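Local coordinates for endo-b-1,4-glucanase (Nasutitermes takasagoensis, PDB 1KS8), which probably cleaves internal beta-1,4-glucosidic linkages in cellulose and related beta-glucans as a family 9 glycoside hydrolase, at residues A[88-91]-A[92-95]. Numbering follows the deposited sequence.
Sequences ALDD and GRKA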
ATOM      1  N   ALA A  88     -11.932 -14.274  -4.937  1.00 12.88           N
ATOM      2  CA  ALA A  88     -10.547 -13.845  -4.795  1.00 12.67           C
ATOM      3  C   ALA A  88     -10.014 -13.884  -3.364  1.00 11.94           C
ATOM      4  O   ALA A  88      -9.028 -13.217  -3.051  1.00 11.31           O
ATOM      5  CB  ALA A  88     -10.399 -12.435  -5.360  1.00 12.76           C
ATOM      6  N   LEU A  89     -10.653 -14.660  -2.496  1.00 11.64           N
ATOM      7  CA  LEU A  89     -10.200 -14.746  -1.110  1.00 11.68           C
ATOM      8  C   LEU A  89      -8.795 -15.336  -1.010  1.00 11.30           C
ATOM      9  O   LEU A  89      -7.935 -14.788  -0.324  1.00 10.43           O
ATOM     10  CB  LEU A  89     -11.175 -15.583  -0.279  1.00 13.05           C
ATOM     11  CG  LEU A  89     -10.827 -15.750   1.204  1.00 12.96           C
ATOM     12  CD1 LEU A  89     -10.715 -14.387   1.872  1.00 15.01           C
ATOM     13  CD2 LEU A  89     -11.899 -16.588   1.886  1.00 14.87           C
ATOM     14  N   ASP A  90      -8.558 -16.454  -1.688  1.00 11.98           N
ATOM     15  CA  ASP A  90      -7.240 -17.077  -1.649  1.00 12.10           C
ATOM     16  C   ASP A  90      -6.167 -16.128  -2.181  1.00 10.71           C
ATOM     17  O   ASP A  90      -5.116 -15.954  -1.559  1.00  9.69           O
ATOM     18  CB  ASP A  90      -7.237 -18.373  -2.463  1.00 16.37           C
ATOM     19  CG  ASP A  90      -8.031 -19.479  -1.798  1.00 21.52           C
ATOM     20  OD1 ASP A  90      -8.180 -20.554  -2.417  1.00 24.16           O
ATOM     21  OD2 ASP A  90      -8.500 -19.276  -0.657  1.00 24.17           O
ATOM     22  N   ASP A  91      -6.431 -15.511  -3.328  1.00 10.04           N
ATOM     23  CA  ASP A  91      -5.462 -14.586  -3.906  1.00 10.05           C
ATOM     24  C   ASP A  91      -5.262 -13.370  -3.007  1.00  9.24           C
ATOM     25  O   ASP A  91      -4.153 -12.850  -2.899  1.00  9.69           O
ATOM     26  CB  ASP A  91      -5.903 -14.148  -5.305  1.00 10.48           C
ATOM     27  CG  ASP A  91      -5.610 -15.197  -6.362  1.00 14.47           C
ATOM     28  OD1 ASP A  91      -5.853 -14.921  -7.554  1.00 14.60           O
ATOM     29  OD2 ASP A  91      -5.136 -16.298  -6.004  1.00 14.78           O
ATOM     30  N   GLY A  92      -6.334 -12.915  -2.365  1.00  9.04           N
ATOM     31  CA  GLY A  92      -6.217 -11.780  -1.467  1.00  9.06           C
ATOM     32  C   GLY A  92      -5.257 -12.104  -0.335  1.00  9.29           C
ATOM     33  O   GLY A  92      -4.407 -11.292   0.033  1.00  9.31           O
ATOM     34  N   ARG A  93      -5.401 -13.296   0.233  1.00  9.59           N
ATOM     35  CA  ARG A  93      -4.522 -13.726   1.308  1.00  9.67           C
ATOM     36  C   ARG A  93      -3.090 -13.843   0.793  1.00  9.37           C
ATOM     37  O   ARG A  93      -2.146 -13.450   1.476  1.00  9.71           O
ATOM     38  CB  ARG A  93      -5.001 -15.067   1.870  1.00 10.89           C
ATOM     39  CG  ARG A  93      -6.294 -14.955   2.660  1.00 11.89           C
ATOM     40  CD  ARG A  93      -6.895 -16.317   2.956  1.00 12.89           C
ATOM     41  NE  ARG A  93      -8.012 -16.207   3.888  1.00 12.56           N
ATOM     42  CZ  ARG A  93      -8.902 -17.169   4.107  1.00 13.81           C
ATOM     43  NH1 ARG A  93      -8.812 -18.320   3.454  1.00 14.55           N
ATOM     44  NH2 ARG A  93      -9.876 -16.979   4.985  1.00 14.67           N
ATOM     45  N   LYS A  94      -2.931 -14.371  -0.417  1.00  8.89           N
ATOM     46  CA  LYS A  94      -1.602 -14.522  -1.004  1.00  9.53           C
ATOM     47  C   LYS A  94      -0.903 -13.180  -1.184  1.00  8.30           C
ATOM     48  O   LYS A  94       0.311 -13.081  -1.017  1.00  8.77           O
ATOM     49  CB  LYS A  94      -1.684 -15.226  -2.358  1.00 12.74           C
ATOM     50  CG  LYS A  94      -2.036 -16.700  -2.279  1.00 16.37           C
ATOM     51  CD  LYS A  94      -2.065 -17.320  -3.668  1.00 22.87           C
ATOM     52  CE  LYS A  94      -2.399 -18.802  -3.605  1.00 25.24           C
ATOM     53  NZ  LYS A  94      -1.408 -19.548  -2.784  1.00 28.40           N
ATOM     54  N   ALA A  95      -1.669 -12.151  -1.533  1.00  8.10           N
ATOM     55  CA  ALA A  95      -1.103 -10.821  -1.737  1.00  8.76           C
ATOM     56  C   ALA A  95      -0.531 -10.278  -0.431  1.00  8.29           C
ATOM     57  O   ALA A  95       0.509  -9.620  -0.416  1.00  8.53           O
ATOM     58  CB  ALA A  95      -2.167  -9.876  -2.283  1.00  8.92           C
TER
HETATM   59  O   HOH W   1      -6.799 -19.325   1.619  1.00 30.29           O
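The branched end of L89 packs over one face of the R93 guanidinium, one turn further along the helix, its CG standing 3.8 Å above the R93 plane and over its centre. The leucine branches spread across the same face, with L89 CD2 3.7 Å from R93 NH2 and L89 CD1 near R93 NE. R93 gets there because its chain runs extended from CG to NE (chi3 171°), passing L89 O on the way. K94 CG packs on D90 O at 3.2 Å. D90 OD2 and R93 NH1 are 4.2 Å apart, too far for a salt bridge, and a water in the guanidinium plane joins them, donating to D90 OD2 at 2.8 Å and accepting from R93 NH1. An alanine in place of R93 would probably cost that water the N-H it accepts and uncover one side of L89. The segment forms the first two turns of helix 89-106 in the (alpha/alpha)6 barrel, with A88 as N-cap residue. Four successive i to i+4 backbone bonds build it, from G92 N to A88 O (2.8 Å) through A95 N to D91 O (2.9 Å). D91 OD1 makes a salt bridge with K29. A88, D91 and A95 rest against L13 of helix 5-18.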